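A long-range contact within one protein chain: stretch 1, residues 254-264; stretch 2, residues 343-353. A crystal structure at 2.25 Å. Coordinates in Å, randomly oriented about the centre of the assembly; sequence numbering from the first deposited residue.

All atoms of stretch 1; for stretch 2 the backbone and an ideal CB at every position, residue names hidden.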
# COMPACT_ATOMS: atom_id res chain seq x y z
N PHE A 254 9.64 -8.15 -13.00
CA PHE A 254 9.60 -6.78 -12.51
C PHE A 254 8.48 -6.01 -13.19
O PHE A 254 7.70 -5.31 -12.54
CB PHE A 254 10.93 -6.06 -12.77
CG PHE A 254 12.09 -6.60 -11.97
CD1 PHE A 254 11.90 -7.55 -10.97
CD2 PHE A 254 13.39 -6.15 -12.22
CE1 PHE A 254 12.97 -8.05 -10.24
CE2 PHE A 254 14.47 -6.64 -11.50
CZ PHE A 254 14.26 -7.60 -10.50
N ASP A 255 8.39 -6.16 -14.51
CA ASP A 255 7.39 -5.49 -15.32
C ASP A 255 5.99 -5.75 -14.76
O ASP A 255 5.19 -4.83 -14.63
CB ASP A 255 7.49 -5.99 -16.76
CG ASP A 255 6.91 -5.00 -17.75
OD1 ASP A 255 5.78 -4.50 -17.53
OD2 ASP A 255 7.59 -4.74 -18.77
N ARG A 256 5.73 -7.01 -14.42
CA ARG A 256 4.44 -7.42 -13.86
C ARG A 256 4.19 -6.85 -12.46
O ARG A 256 3.13 -6.30 -12.19
CB ARG A 256 4.35 -8.95 -13.80
CG ARG A 256 4.05 -9.63 -15.14
CD ARG A 256 3.91 -11.13 -14.94
NE ARG A 256 3.60 -11.85 -16.18
CZ ARG A 256 2.38 -12.10 -16.63
NH1 ARG A 256 1.30 -11.70 -15.95
NH2 ARG A 256 2.22 -12.77 -17.76
N ILE A 257 5.18 -6.99 -11.58
CA ILE A 257 5.06 -6.48 -10.22
C ILE A 257 4.82 -4.97 -10.30
O ILE A 257 3.97 -4.42 -9.59
CB ILE A 257 6.35 -6.74 -9.41
CG1 ILE A 257 6.53 -8.25 -9.21
CG2 ILE A 257 6.29 -6.02 -8.05
CD1 ILE A 257 7.87 -8.65 -8.63
N GLN A 258 5.58 -4.32 -11.18
CA GLN A 258 5.45 -2.89 -11.38
C GLN A 258 4.07 -2.51 -11.89
O GLN A 258 3.46 -1.57 -11.39
CB GLN A 258 6.53 -2.40 -12.34
CG GLN A 258 7.90 -2.30 -11.70
CD GLN A 258 9.01 -2.04 -12.70
OE1 GLN A 258 8.81 -1.32 -13.68
NE2 GLN A 258 10.18 -2.61 -12.45
N ALA A 259 3.56 -3.24 -12.88
CA ALA A 259 2.24 -2.93 -13.43
C ALA A 259 1.13 -3.19 -12.40
O ALA A 259 0.15 -2.46 -12.37
CB ALA A 259 2.00 -3.74 -14.70
N LEU A 260 1.28 -4.20 -11.56
CA LEU A 260 0.28 -4.50 -10.54
C LEU A 260 0.27 -3.37 -9.49
O LEU A 260 -0.77 -2.83 -9.16
CB LEU A 260 0.59 -5.84 -9.85
CG LEU A 260 -0.19 -6.18 -8.56
CD1 LEU A 260 -1.67 -6.45 -8.90
CD2 LEU A 260 0.43 -7.42 -7.89
N MET A 261 1.45 -3.02 -8.99
CA MET A 261 1.56 -1.95 -8.01
C MET A 261 0.96 -0.65 -8.56
O MET A 261 0.26 0.07 -7.87
CB MET A 261 3.03 -1.77 -7.60
CG MET A 261 3.40 -2.40 -6.25
SD MET A 261 2.89 -4.13 -6.00
CE MET A 261 1.38 -3.92 -5.09
N SER A 262 1.22 -0.38 -9.84
CA SER A 262 0.70 0.82 -10.49
C SER A 262 -0.83 0.84 -10.57
O SER A 262 -1.47 1.85 -10.25
CB SER A 262 1.29 0.93 -11.88
OG SER A 262 0.78 2.08 -12.52
N LEU A 263 -1.42 -0.27 -11.00
CA LEU A 263 -2.87 -0.36 -11.10
C LEU A 263 -3.52 -0.24 -9.71
O LEU A 263 -4.53 0.45 -9.53
CB LEU A 263 -3.28 -1.69 -11.72
CG LEU A 263 -4.80 -1.82 -11.76
CD1 LEU A 263 -5.30 -1.09 -12.99
CD2 LEU A 263 -5.21 -3.26 -11.77
N ILE A 264 -2.94 -0.94 -8.75
CA ILE A 264 -3.45 -0.89 -7.39
C ILE A 264 -3.52 0.57 -6.90
O ILE A 264 -4.53 0.97 -6.30
CB ILE A 264 -2.57 -1.76 -6.45
CG1 ILE A 264 -2.85 -3.24 -6.74
CG2 ILE A 264 -2.84 -1.42 -5.00
CD1 ILE A 264 -2.11 -4.21 -5.85
N UNK A 343 -5.44 -12.11 -13.24
CA UNK A 343 -4.12 -11.49 -13.44
C UNK A 343 -3.90 -11.10 -14.89
O UNK A 343 -3.26 -10.09 -15.18
CB UNK A 343 -3.01 -12.44 -12.99
N UNK A 344 -4.44 -11.91 -15.79
CA UNK A 344 -4.31 -11.69 -17.22
C UNK A 344 -4.93 -10.39 -17.70
O UNK A 344 -4.53 -9.85 -18.73
CB UNK A 344 -4.94 -12.86 -17.98
N UNK A 345 -5.93 -9.90 -16.96
CA UNK A 345 -6.60 -8.65 -17.34
C UNK A 345 -5.90 -7.40 -16.84
O UNK A 345 -6.38 -6.29 -17.08
CB UNK A 345 -8.04 -8.66 -16.81
N UNK A 346 -4.79 -7.57 -16.14
CA UNK A 346 -4.03 -6.42 -15.65
C UNK A 346 -3.28 -5.89 -16.84
O UNK A 346 -2.82 -6.67 -17.68
CB UNK A 346 -3.09 -6.78 -14.50
N UNK A 347 -3.14 -4.57 -16.96
CA UNK A 347 -2.41 -4.03 -18.10
C UNK A 347 -0.92 -4.22 -17.91
O UNK A 347 -0.45 -4.44 -16.79
CB UNK A 347 -2.73 -2.55 -18.30
N UNK A 348 -0.17 -4.15 -19.01
CA UNK A 348 1.27 -4.26 -18.94
C UNK A 348 1.69 -2.83 -18.63
O UNK A 348 0.83 -1.93 -18.60
CB UNK A 348 1.90 -4.82 -20.22
N UNK A 349 2.97 -2.59 -18.39
CA UNK A 349 3.40 -1.22 -18.13
C UNK A 349 3.11 -0.41 -19.39
O UNK A 349 2.74 0.76 -19.32
CB UNK A 349 4.88 -1.15 -17.75
N UNK A 350 3.24 -1.06 -20.54
CA UNK A 350 2.96 -0.42 -21.82
C UNK A 350 1.50 0.01 -21.91
O UNK A 350 1.20 1.16 -22.23
CB UNK A 350 3.30 -1.36 -22.97
N UNK A 351 0.59 -0.92 -21.61
CA UNK A 351 -0.84 -0.63 -21.66
C UNK A 351 -1.18 0.50 -20.69
O UNK A 351 -2.09 1.28 -20.93
CB UNK A 351 -1.66 -1.88 -21.33
N UNK A 352 -0.44 0.58 -19.58
CA UNK A 352 -0.67 1.64 -18.61
C UNK A 352 -0.29 2.98 -19.25
O UNK A 352 -0.90 4.01 -18.97
CB UNK A 352 0.13 1.39 -17.33
N UNK A 353 0.70 2.94 -20.14
CA UNK A 353 1.16 4.15 -20.82
C UNK A 353 0.24 4.49 -21.99
O UNK A 353 0.17 5.64 -22.43
CB UNK A 353 2.60 3.98 -21.31

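Position 343 opens a 3-10 turn, its CA-to-CB bond sideways and its ideal CB 5.3 Å from Arg-256 NH1. Many residues would fit, including proline, whose ring requires a phi near the -58° found here. It is Pro-343.

At 344 the CB points away into space free of stretch 1, yet a long side chain could curl back toward the guanidinium of Arg-256, favouring an acid or a polar residue. Glu-344 does so: its OE2 comes 4.4 Å from Arg-256 NH1, opposite charges near each other but too far apart for a salt bridge. Position 345 is out of reach, and stretch 1 sets no demand there; it is Asn-345.

Position 346 points toward the helix, its ideal CB 4.9 Å from Leu-263 CD2, with Leu-260 nearby. Leucine, isoleucine or methionine would suit this apolar surface. Leu-346 (m, t) reaches both: its CD2 lies 3.2 Å from Leu-263 CD2, a tight contact, and its CD1 lies 3.9 Å from Leu-260 CD1.

At 347 the CB points sideways and meets nothing, while phi -76° and psi 160° admit proline among many others. Pro-347 CD lies 4.3 Å from Leu-263 CD1, and Pro-347 O lies 3.3 Å from Ala-259 CB, an approach the small alanine permits.

Position 348 directly precedes a helix whose first amides need acceptors. Its CB points sideways, the ideal CB 4.7 Å from Asp-255 OD1, so a neutral cap (serine, threonine or asparagine) avoids a second carboxylate there. Ser-348 (p) caps the helix: its OG accepts from the N of residue 351 at 3.0 Å.

Position 349 points toward stretch 1, its CA 5.1 Å from Ala-259 CA. The ideal CB is 3.5 Å from Asp-255 OD1, which argues against an acid, and 4.9 Å from Ala-259 CB, where methionine or leucine could cover the helix surface. Met-349 (m, m, m) does so, SD 3.8 Å from Ala-259 CA and CG 3.4 Å from Asp-255 OD1.

Positions 350 and 351 make no contact with stretch 1, and polar residues are acceptable. They are Asp-350 and Glu-351; Glu-351 OE1 accepts a hydrogen bond from Ser-348 N at 2.7 Å, beside the capping bond.

Position 352 faces the helix again, its ideal CB 4.9 Å from Ser-262 OG. A small polar residue could suit, but Ala-259 also offers an apolar patch. Ile-352 extends CD1 to 3.2 Å from Ser-262 OG and 4.4 Å from Ala-259 CB.

At 353 the CB points sideways, and a charged residue is natural. Arg-353 NH2 forms a salt bridge with Asp-350 OD1 at 2.7 Å.

Stretch 2 343-353: PENLPSMDEIR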
# COMPACT_ATOMS: atom_id res chain seq x y z
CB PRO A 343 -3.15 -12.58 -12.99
CG PRO A 343 -3.90 -13.30 -11.92
CD PRO A 343 -5.30 -13.40 -12.53
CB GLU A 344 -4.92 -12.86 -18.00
CG GLU A 344 -3.91 -13.89 -18.46
CD GLU A 344 -3.09 -14.48 -17.31
OE1 GLU A 344 -3.70 -15.01 -16.35
OE2 GLU A 344 -1.84 -14.41 -17.38
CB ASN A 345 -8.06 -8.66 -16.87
CG ASN A 345 -8.93 -9.58 -17.69
OD1 ASN A 345 -8.46 -10.19 -18.65
ND2 ASN A 345 -10.20 -9.69 -17.32
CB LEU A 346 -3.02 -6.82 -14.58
CG LEU A 346 -3.48 -7.34 -13.22
CD1 LEU A 346 -2.27 -7.86 -12.47
CD2 LEU A 346 -4.18 -6.24 -12.43
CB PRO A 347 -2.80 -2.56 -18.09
CG PRO A 347 -2.89 -2.27 -16.63
CD PRO A 347 -3.66 -3.49 -16.11
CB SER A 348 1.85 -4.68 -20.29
OG SER A 348 1.56 -3.70 -21.28
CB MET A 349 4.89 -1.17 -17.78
CG MET A 349 5.17 -1.35 -16.29
SD MET A 349 4.23 -0.19 -15.25
CE MET A 349 4.76 1.33 -15.95
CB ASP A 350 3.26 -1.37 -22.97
CG ASP A 350 4.68 -1.24 -23.48
OD1 ASP A 350 5.06 -0.12 -23.88
OD2 ASP A 350 5.41 -2.25 -23.48
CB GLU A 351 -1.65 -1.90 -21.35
CG GLU A 351 -1.49 -2.95 -22.45
CD GLU A 351 -2.12 -4.29 -22.10
OE1 GLU A 351 -1.72 -4.89 -21.08
OE2 GLU A 351 -3.01 -4.74 -22.86
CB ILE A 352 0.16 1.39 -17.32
CG1 ILE A 352 -0.68 0.61 -16.32
CG2 ILE A 352 0.63 2.71 -16.70
CD1 ILE A 352 0.06 0.20 -15.07
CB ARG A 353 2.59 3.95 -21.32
CG ARG A 353 3.61 3.83 -20.19
CD ARG A 353 5.03 3.96 -20.69
NE ARG A 353 5.50 2.79 -21.42
CZ ARG A 353 5.79 1.62 -20.85
NH1 ARG A 353 5.65 1.47 -19.54
NH2 ARG A 353 6.23 0.61 -21.59
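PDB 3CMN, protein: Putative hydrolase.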